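Local coordinates for protein glucosamine kinase (PDB 6HWJ) that catalyses the magnesium- and ATP-dependent phosphorylation of D-glucosamine to D-glucosamine 6-phosphate, and acts more weakly on glucose, at residues A[218-223]-A[377-382]; A[223-228]-A[313-318]. All coordinates share one frame; numbering follows the deposited sequence.

Overall arrangement
Both contacts use helix 212-234 and share Gly223, and their centres lie about 11 Å apart. Contact 1 joins this helix to helix 362-386 and is partly buried, about 20 Å from the centre of the chain. Its chemistry is that of close backbones, with glycine and alanine at the interface. Contact 2 sets the next turn of the helix against strand 312-315. It is buried, lies about 11 Å from the centre, and consists of aliphatic side chains. Beyond its strand, the chain of contact 2 continues to Asp317, which binds two magnesium ions, whereas contact 1 lies away from the annotated sites. Tyr380 of contact 1 also packs on Thr226 and Ala227 of the helical segment of contact 2.

Contact 1 of 2, residues A[218-223]-A[377-382]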
ATOM      1  N   PRO A 218       3.145  20.223  -6.653  1.00 27.35           N
ATOM      2  CA  PRO A 218       2.727  18.879  -6.209  1.00 28.18           C
ATOM      3  C   PRO A 218       3.693  18.248  -5.215  1.00 28.97           C
ATOM      4  O   PRO A 218       3.263  17.512  -4.316  1.00 27.48           O
ATOM      5  CB  PRO A 218       2.654  18.073  -7.520  1.00 25.65           C
ATOM      6  CG  PRO A 218       2.403  19.143  -8.576  1.00 28.90           C
ATOM      7  CD  PRO A 218       3.217  20.321  -8.118  1.00 27.60           C
ATOM      8  N   ALA A 219       4.989  18.492  -5.356  1.00 29.94           N
ATOM      9  CA  ALA A 219       5.937  17.927  -4.406  1.00 29.37           C
ATOM     10  C   ALA A 219       5.679  18.475  -3.007  1.00 28.71           C
ATOM     11  O   ALA A 219       5.764  17.736  -2.014  1.00 26.88           O
ATOM     12  CB  ALA A 219       7.370  18.213  -4.847  1.00 30.10           C
ATOM     13  N   ALA A 220       5.349  19.766  -2.912  1.00 26.71           N
ATOM     14  CA  ALA A 220       5.008  20.358  -1.624  1.00 24.32           C
ATOM     15  C   ALA A 220       3.683  19.838  -1.108  1.00 26.42           C
ATOM     16  O   ALA A 220       3.526  19.610   0.099  1.00 28.82           O
ATOM     17  CB  ALA A 220       4.969  21.892  -1.721  1.00 28.64           C
ATOM     18  N   GLN A 221       2.695  19.670  -1.991  1.00 24.49           N
ATOM     19  CA  GLN A 221       1.420  19.118  -1.543  1.00 28.07           C
ATOM     20  C   GLN A 221       1.576  17.676  -1.067  1.00 26.72           C
ATOM     21  O   GLN A 221       0.940  17.278  -0.084  1.00 26.04           O
ATOM     22  CB  GLN A 221       0.394  19.225  -2.665  1.00 29.03           C
ATOM     23  CG  GLN A 221       0.203  20.655  -3.115  1.00 32.71           C
ATOM     24  CD  GLN A 221      -0.999  20.843  -4.029  1.00 35.39           C
ATOM     25  OE1 GLN A 221      -0.885  20.741  -5.242  1.00 41.27           O
ATOM     26  NE2 GLN A 221      -2.137  21.101  -3.444  1.00 31.81           N
ATOM     27  N   LEU A 222       2.432  16.900  -1.730  1.00 25.59           N
ATOM     28  CA  LEU A 222       2.721  15.540  -1.284  1.00 25.99           C
ATOM     29  C   LEU A 222       3.378  15.541   0.091  1.00 27.34           C
ATOM     30  O   LEU A 222       3.073  14.692   0.936  1.00 26.67           O
ATOM     31  CB  LEU A 222       3.612  14.821  -2.292  1.00 26.67           C
ATOM     32  CG  LEU A 222       2.951  14.438  -3.607  1.00 28.04           C
ATOM     33  CD1 LEU A 222       3.962  13.907  -4.598  1.00 27.72           C
ATOM     34  CD2 LEU A 222       1.872  13.416  -3.372  1.00 26.86           C
ATOM     35  N   GLY A 223       4.275  16.490   0.339  1.00 28.65           N
ATOM     36  CA  GLY A 223       4.892  16.579   1.651  1.00 28.31           C
ATOM     37  C   GLY A 223       3.883  16.899   2.734  1.00 27.01           C
ATOM     38  O   GLY A 223       3.911  16.316   3.813  1.00 27.92           O
ATOM     39  N   LEU A 377      10.308  17.903   1.547  1.00 31.68           N
ATOM     40  CA  LEU A 377      10.769  17.878   2.933  1.00 33.69           C
ATOM     41  C   LEU A 377      10.377  19.141   3.698  1.00 34.81           C
ATOM     42  O   LEU A 377       9.976  19.065   4.866  1.00 32.42           O
ATOM     43  CB  LEU A 377      12.286  17.696   2.962  1.00 36.39           C
ATOM     44  CG  LEU A 377      12.804  16.318   2.579  1.00 39.94           C
ATOM     45  CD1 LEU A 377      14.320  16.320   2.502  1.00 42.68           C
ATOM     46  CD2 LEU A 377      12.320  15.257   3.568  1.00 42.92           C
ATOM     47  N   ASP A 378      10.518  20.317   3.073  1.00 34.03           N
ATOM     48  CA  ASP A 378      10.138  21.556   3.749  1.00 35.83           C
ATOM     49  C   ASP A 378       8.655  21.557   4.104  1.00 31.58           C
ATOM     50  O   ASP A 378       8.271  21.877   5.238  1.00 29.47           O
ATOM     51  CB  ASP A 378      10.488  22.760   2.874  1.00 46.89           C
ATOM     52  CG  ASP A 378      11.983  22.991   2.776  1.00 62.05           C
ATOM     53  OD1 ASP A 378      12.753  22.280   3.461  1.00 67.29           O
ATOM     54  OD2 ASP A 378      12.393  23.886   2.010  1.00 69.24           O
ATOM     55  N   ALA A 379       7.800  21.191   3.144  1.00 28.66           N
ATOM     56  CA  ALA A 379       6.369  21.113   3.419  1.00 28.35           C
ATOM     57  C   ALA A 379       6.072  20.067   4.481  1.00 27.87           C
ATOM     58  O   ALA A 379       5.259  20.296   5.384  1.00 28.20           O
ATOM     59  CB  ALA A 379       5.616  20.807   2.124  1.00 28.81           C
ATOM     60  N   TYR A 380       6.726  18.906   4.392  1.00 28.52           N
ATOM     61  CA  TYR A 380       6.522  17.853   5.380  1.00 27.83           C
ATOM     62  C   TYR A 380       6.899  18.324   6.780  1.00 28.25           C
ATOM     63  O   TYR A 380       6.123  18.158   7.731  1.00 28.72           O
ATOM     64  CB  TYR A 380       7.319  16.615   4.964  1.00 28.14           C
ATOM     65  CG  TYR A 380       7.220  15.435   5.918  1.00 29.49           C
ATOM     66  CD1 TYR A 380       6.103  14.611   5.926  1.00 25.28           C
ATOM     67  CD2 TYR A 380       8.272  15.141   6.789  1.00 32.68           C
ATOM     68  CE1 TYR A 380       6.020  13.518   6.800  1.00 25.75           C
ATOM     69  CE2 TYR A 380       8.209  14.065   7.662  1.00 31.45           C
ATOM     70  CZ  TYR A 380       7.093  13.253   7.668  1.00 28.11           C
ATOM     71  OH  TYR A 380       7.044  12.207   8.541  1.00 29.42           O
ATOM     72  N   ARG A 381       8.081  18.917   6.926  1.00 31.15           N
ATOM     73  CA  ARG A 381       8.520  19.418   8.232  1.00 31.23           C
ATOM     74  C   ARG A 381       7.617  20.534   8.735  1.00 35.18           C
ATOM     75  O   ARG A 381       7.221  20.546   9.909  1.00 36.03           O
ATOM     76  CB  ARG A 381       9.964  19.929   8.160  1.00 35.66           C
ATOM     77  CG  ARG A 381      11.032  18.837   8.134  1.00 38.65           C
ATOM     78  CD  ARG A 381      12.404  19.418   8.456  1.00 42.19           C
ATOM     79  NE  ARG A 381      13.445  18.400   8.521  1.00 43.95           N
ATOM     80  CZ  ARG A 381      14.275  18.111   7.522  1.00 47.91           C
ATOM     81  NH1 ARG A 381      14.191  18.758   6.364  1.00 49.67           N
ATOM     82  NH2 ARG A 381      15.190  17.170   7.679  1.00 48.29           N
ATOM     83  N   THR A 382       7.280  21.494   7.860  1.00 34.66           N
ATOM     84  CA  THR A 382       6.405  22.592   8.271  1.00 35.57           C
ATOM     85  C   THR A 382       5.046  22.070   8.727  1.00 32.50           C
ATOM     86  O   THR A 382       4.499  22.536   9.731  1.00 31.09           O
ATOM     87  CB  THR A 382       6.234  23.590   7.126  1.00 38.01           C
ATOM     88  OG1 THR A 382       7.512  24.057   6.705  1.00 38.58           O
ATOM     89  CG2 THR A 382       5.402  24.795   7.567  1.00 39.97           C
TER
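A close helix-helix packing joins helix 212-234 to helix 362-386, with Gly223, Ala220 and Ala379 at the interface. The short segments run in roughly the same direction, with a crossing angle of -31°. Their axes approach to 7.2 Å, a small separation that goes with the small residues between them. Gly223 has no side chain to hold the backbones apart, and its CA lies 4.3 Å from Tyr380 CA. The methyl of Ala379 points toward the other helix. Ala379 CB comes 3.1 Å from Ala220 O, a tight approach, and 4.0 Å from Ala220 CB. No hydrogen bond crosses between the segments. Instead Tyr380 CA makes a CA-H...O contact of 3.4 Å with Gly223 O; the angle of 135° at the hydrogen shows that it is bent. Gly223 O also lies at the edge of the Tyr380 ring, near its plane, 3.5 Å from Tyr380 CD1. CG of Tyr380 is anti to the backbone N (chi1 179°), which carries the ring along the flank of helix 212-234. There its hydroxyl hydrogen-bonds to His230 ND1, one more tie between the two helices. The ring also meets Phe393 edge-to-face. Helix 335-356 packs against both partners, touching Leu222 through Leu346 and Tyr380 through Ala335 and Val339, while helix 194-207 meets Pro218 and Leu222.

Contact 2 of 2, residues A[223-228]-A[313-318]; sequences GTLTAR and YAVVDF. With MG (magnesium ion), chain C; MG (magnesium ion), chain F.
The helical segment 223-228 packs beside strand 312-315, and the backbones stay well apart, with Leu225 CA 8.1 Å from Tyr313 CA. The Leu225 side chain bridges this distance. With CG anti to the backbone N (chi1 178°), it extends toward the strand, and its two methyls reach different residues. Leu225 CD1 meets Tyr313 CB at 3.9 Å. Leu225 CD2 approaches Val315 CB more loosely, at 4.4 Å. Tyr313 and Val315 both direct their CB toward the helix, and Ala314 between them points away, as expected for alternating strand residues. The Tyr313 ring takes little part, because CG lies anti to the carbonyl carbon (chi1 -67°) and the ring leads away from Leu225. It meets Trp197 edge-to-face, and its hydroxyl hydrogen-bonds to Arg308 NH2. Beyond the strand the chain turns to Asp317, whose carboxylate bridges two magnesium ions. Asp317 OD2 binds one magnesium ion and Asp317 OD1 the other, each at 2.2 Å. Three waters and Gln305 OE1 help to complete the first site. Two waters lie on the second ion, and one of them donates a hydrogen bond to Asp317 OD2 at 2.5 Å. His298 NE2 bonds to Val316 O, just before this aspartate. The contact itself is purely apolar, with no hydrogen bond between helix and strand. Its chemistry therefore changes sharply along one short segment, from a buried aliphatic patch to a hydrated metal centre held by Asp317.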
ATOM      1  N   GLY A 223       4.275  16.490   0.339  1.00 28.65           N
ATOM      2  CA  GLY A 223       4.892  16.579   1.651  1.00 28.31           C
ATOM      3  C   GLY A 223       3.883  16.899   2.734  1.00 27.01           C
ATOM      4  O   GLY A 223       3.911  16.316   3.813  1.00 27.92           O
ATOM      5  N   THR A 224       2.977  17.839   2.462  1.00 23.74           N
ATOM      6  CA  THR A 224       1.923  18.143   3.420  1.00 25.39           C
ATOM      7  C   THR A 224       1.019  16.934   3.650  1.00 25.87           C
ATOM      8  O   THR A 224       0.636  16.640   4.797  1.00 28.44           O
ATOM      9  CB  THR A 224       1.128  19.371   2.925  1.00 28.80           C
ATOM     10  OG1 THR A 224       1.946  20.542   3.046  1.00 30.04           O
ATOM     11  CG2 THR A 224      -0.144  19.556   3.715  1.00 26.70           C
ATOM     12  N   LEU A 225       0.680  16.213   2.585  1.00 25.06           N
ATOM     13  CA  LEU A 225      -0.181  15.038   2.715  1.00 23.87           C
ATOM     14  C   LEU A 225       0.473  13.971   3.587  1.00 23.61           C
ATOM     15  O   LEU A 225      -0.169  13.412   4.489  1.00 25.80           O
ATOM     16  CB  LEU A 225      -0.511  14.470   1.318  1.00 26.41           C
ATOM     17  CG  LEU A 225      -1.359  13.196   1.232  1.00 24.08           C
ATOM     18  CD1 LEU A 225      -2.010  13.079  -0.144  1.00 27.31           C
ATOM     19  CD2 LEU A 225      -0.514  11.924   1.477  1.00 25.85           C
ATOM     20  N   THR A 226       1.747  13.684   3.334  1.00 22.64           N
ATOM     21  CA  THR A 226       2.488  12.691   4.098  1.00 23.91           C
ATOM     22  C   THR A 226       2.552  13.061   5.578  1.00 26.75           C
ATOM     23  O   THR A 226       2.430  12.185   6.441  1.00 24.84           O
ATOM     24  CB  THR A 226       3.905  12.552   3.532  1.00 24.43           C
ATOM     25  OG1 THR A 226       3.846  12.337   2.113  1.00 23.27           O
ATOM     26  CG2 THR A 226       4.643  11.388   4.202  1.00 24.22           C
ATOM     27  N   ALA A 227       2.723  14.351   5.882  1.00 26.05           N
ATOM     28  CA  ALA A 227       2.774  14.796   7.274  1.00 27.09           C
ATOM     29  C   ALA A 227       1.417  14.674   7.955  1.00 26.30           C
ATOM     30  O   ALA A 227       1.330  14.238   9.117  1.00 26.74           O
ATOM     31  CB  ALA A 227       3.281  16.240   7.357  1.00 29.22           C
ATOM     32  N   ARG A 228       0.345  15.048   7.255  1.00 23.69           N
ATOM     33  CA  ARG A 228      -0.999  14.860   7.792  1.00 25.38           C
ATOM     34  C   ARG A 228      -1.285  13.377   8.022  1.00 27.59           C
ATOM     35  O   ARG A 228      -1.901  12.997   9.031  1.00 23.86           O
ATOM     36  CB  ARG A 228      -2.035  15.458   6.839  1.00 26.78           C
ATOM     37  CG  ARG A 228      -1.982  16.981   6.720  1.00 28.10           C
ATOM     38  CD  ARG A 228      -2.881  17.467   5.577  1.00 27.55           C
ATOM     39  NE  ARG A 228      -2.956  18.933   5.562  1.00 26.22           N
ATOM     40  CZ  ARG A 228      -3.531  19.644   4.594  1.00 30.03           C
ATOM     41  NH1 ARG A 228      -4.065  19.038   3.536  1.00 29.14           N
ATOM     42  NH2 ARG A 228      -3.558  20.965   4.675  1.00 29.42           N
ATOM     43  N   TYR A 313      -5.804  15.323  -3.985  1.00 26.96           N
ATOM     44  CA  TYR A 313      -4.886  14.197  -3.863  1.00 27.36           C
ATOM     45  C   TYR A 313      -5.461  13.149  -2.916  1.00 27.81           C
ATOM     46  O   TYR A 313      -6.035  13.494  -1.880  1.00 29.38           O
ATOM     47  CB  TYR A 313      -3.516  14.665  -3.330  1.00 25.66           C
ATOM     48  CG  TYR A 313      -2.766  15.552  -4.287  1.00 25.56           C
ATOM     49  CD1 TYR A 313      -3.159  16.859  -4.515  1.00 27.48           C
ATOM     50  CD2 TYR A 313      -1.670  15.066  -4.982  1.00 28.13           C
ATOM     51  CE1 TYR A 313      -2.463  17.682  -5.413  1.00 30.11           C
ATOM     52  CE2 TYR A 313      -0.968  15.870  -5.868  1.00 29.26           C
ATOM     53  CZ  TYR A 313      -1.354  17.164  -6.069  1.00 31.19           C
ATOM     54  OH  TYR A 313      -0.650  17.929  -6.975  1.00 30.58           O
ATOM     55  N   ALA A 314      -5.282  11.871  -3.258  1.00 24.86           N
ATOM     56  CA  ALA A 314      -5.843  10.773  -2.473  1.00 23.63           C
ATOM     57  C   ALA A 314      -4.850   9.619  -2.439  1.00 24.42           C
ATOM     58  O   ALA A 314      -4.483   9.100  -3.490  1.00 26.68           O
ATOM     59  CB  ALA A 314      -7.174  10.308  -3.083  1.00 27.52           C
ATOM     60  N   VAL A 315      -4.425   9.215  -1.238  1.00 23.95           N
ATOM     61  CA  VAL A 315      -3.489   8.101  -1.082  1.00 23.36           C
ATOM     62  C   VAL A 315      -4.287   6.811  -0.954  1.00 24.26           C
ATOM     63  O   VAL A 315      -5.378   6.781  -0.352  1.00 23.48           O
ATOM     64  CB  VAL A 315      -2.549   8.321   0.115  1.00 25.04           C
ATOM     65  CG1 VAL A 315      -3.322   8.547   1.389  1.00 29.79           C
ATOM     66  CG2 VAL A 315      -1.604   7.087   0.273  1.00 27.40           C
ATOM     67  N   VAL A 316      -3.773   5.740  -1.565  1.00 22.79           N
ATOM     68  CA  VAL A 316      -4.412   4.429  -1.505  1.00 23.91           C
ATOM     69  C   VAL A 316      -3.355   3.369  -1.213  1.00 23.90           C
ATOM     70  O   VAL A 316      -2.166   3.671  -1.121  1.00 22.62           O
ATOM     71  CB  VAL A 316      -5.156   4.091  -2.805  1.00 25.93           C
ATOM     72  CG1 VAL A 316      -6.241   5.105  -3.075  1.00 28.69           C
ATOM     73  CG2 VAL A 316      -4.185   4.069  -3.968  1.00 27.07           C
ATOM     74  N   ASP A 317      -3.816   2.118  -1.049  1.00 28.06           N
ATOM     75  CA  ASP A 317      -2.946   0.929  -0.976  1.00 27.25           C
ATOM     76  C   ASP A 317      -2.217   0.848   0.363  1.00 24.46           C
ATOM     77  O   ASP A 317      -1.018   1.125   0.442  1.00 27.08           O
ATOM     78  CB  ASP A 317      -1.954   0.966  -2.144  1.00 35.44           C
ATOM     79  CG  ASP A 317      -1.349  -0.410  -2.453  1.00 47.88           C
ATOM     80  OD1 ASP A 317      -1.389  -1.296  -1.578  1.00 53.02           O
ATOM     81  OD2 ASP A 317      -0.833  -0.583  -3.588  1.00 52.78           O
ATOM     82  N   PHE A 318      -2.928   0.431   1.414  1.00 24.12           N
ATOM     83  CA  PHE A 318      -2.391   0.370   2.764  1.00 28.68           C
ATOM     84  C   PHE A 318      -2.106  -1.056   3.256  1.00 29.89           C
ATOM     85  O   PHE A 318      -2.067  -1.289   4.473  1.00 25.35           O
ATOM     86  CB  PHE A 318      -3.357   1.061   3.719  1.00 31.05           C
ATOM     87  CG  PHE A 318      -3.284   2.570   3.659  1.00 34.64           C
ATOM     88  CD1 PHE A 318      -2.292   3.245   4.335  1.00 35.37           C
ATOM     89  CD2 PHE A 318      -4.201   3.292   2.919  1.00 36.29           C
ATOM     90  CE1 PHE A 318      -2.213   4.624   4.285  1.00 36.57           C
ATOM     91  CE2 PHE A 318      -4.126   4.667   2.862  1.00 35.47           C
ATOM     92  CZ  PHE A 318      -3.135   5.331   3.547  1.00 36.73           C
TER
HETATM   93 MG    MG C 501      -0.615   0.577  -5.421  1.00 37.98          MG
HETATM   94 MG    MG F 504      -0.705  -3.357  -1.881  1.00 45.28          MG
HETATM   95  O   HOH W   1       0.408  -2.771  -3.604  1.00 40.00           O
HETATM   96  O   HOH W   2      -0.185   1.740  -7.251  1.00 44.11           O
HETATM   97  O   HOH W   3      -2.444   1.448  -5.682  1.00 40.28           O
HETATM   98  O   HOH W   4      -1.557  -0.773  -6.836  1.00 38.41           O
HETATM   99  O   HOH W   5       1.014  -2.315  -0.995  1.00 39.06           O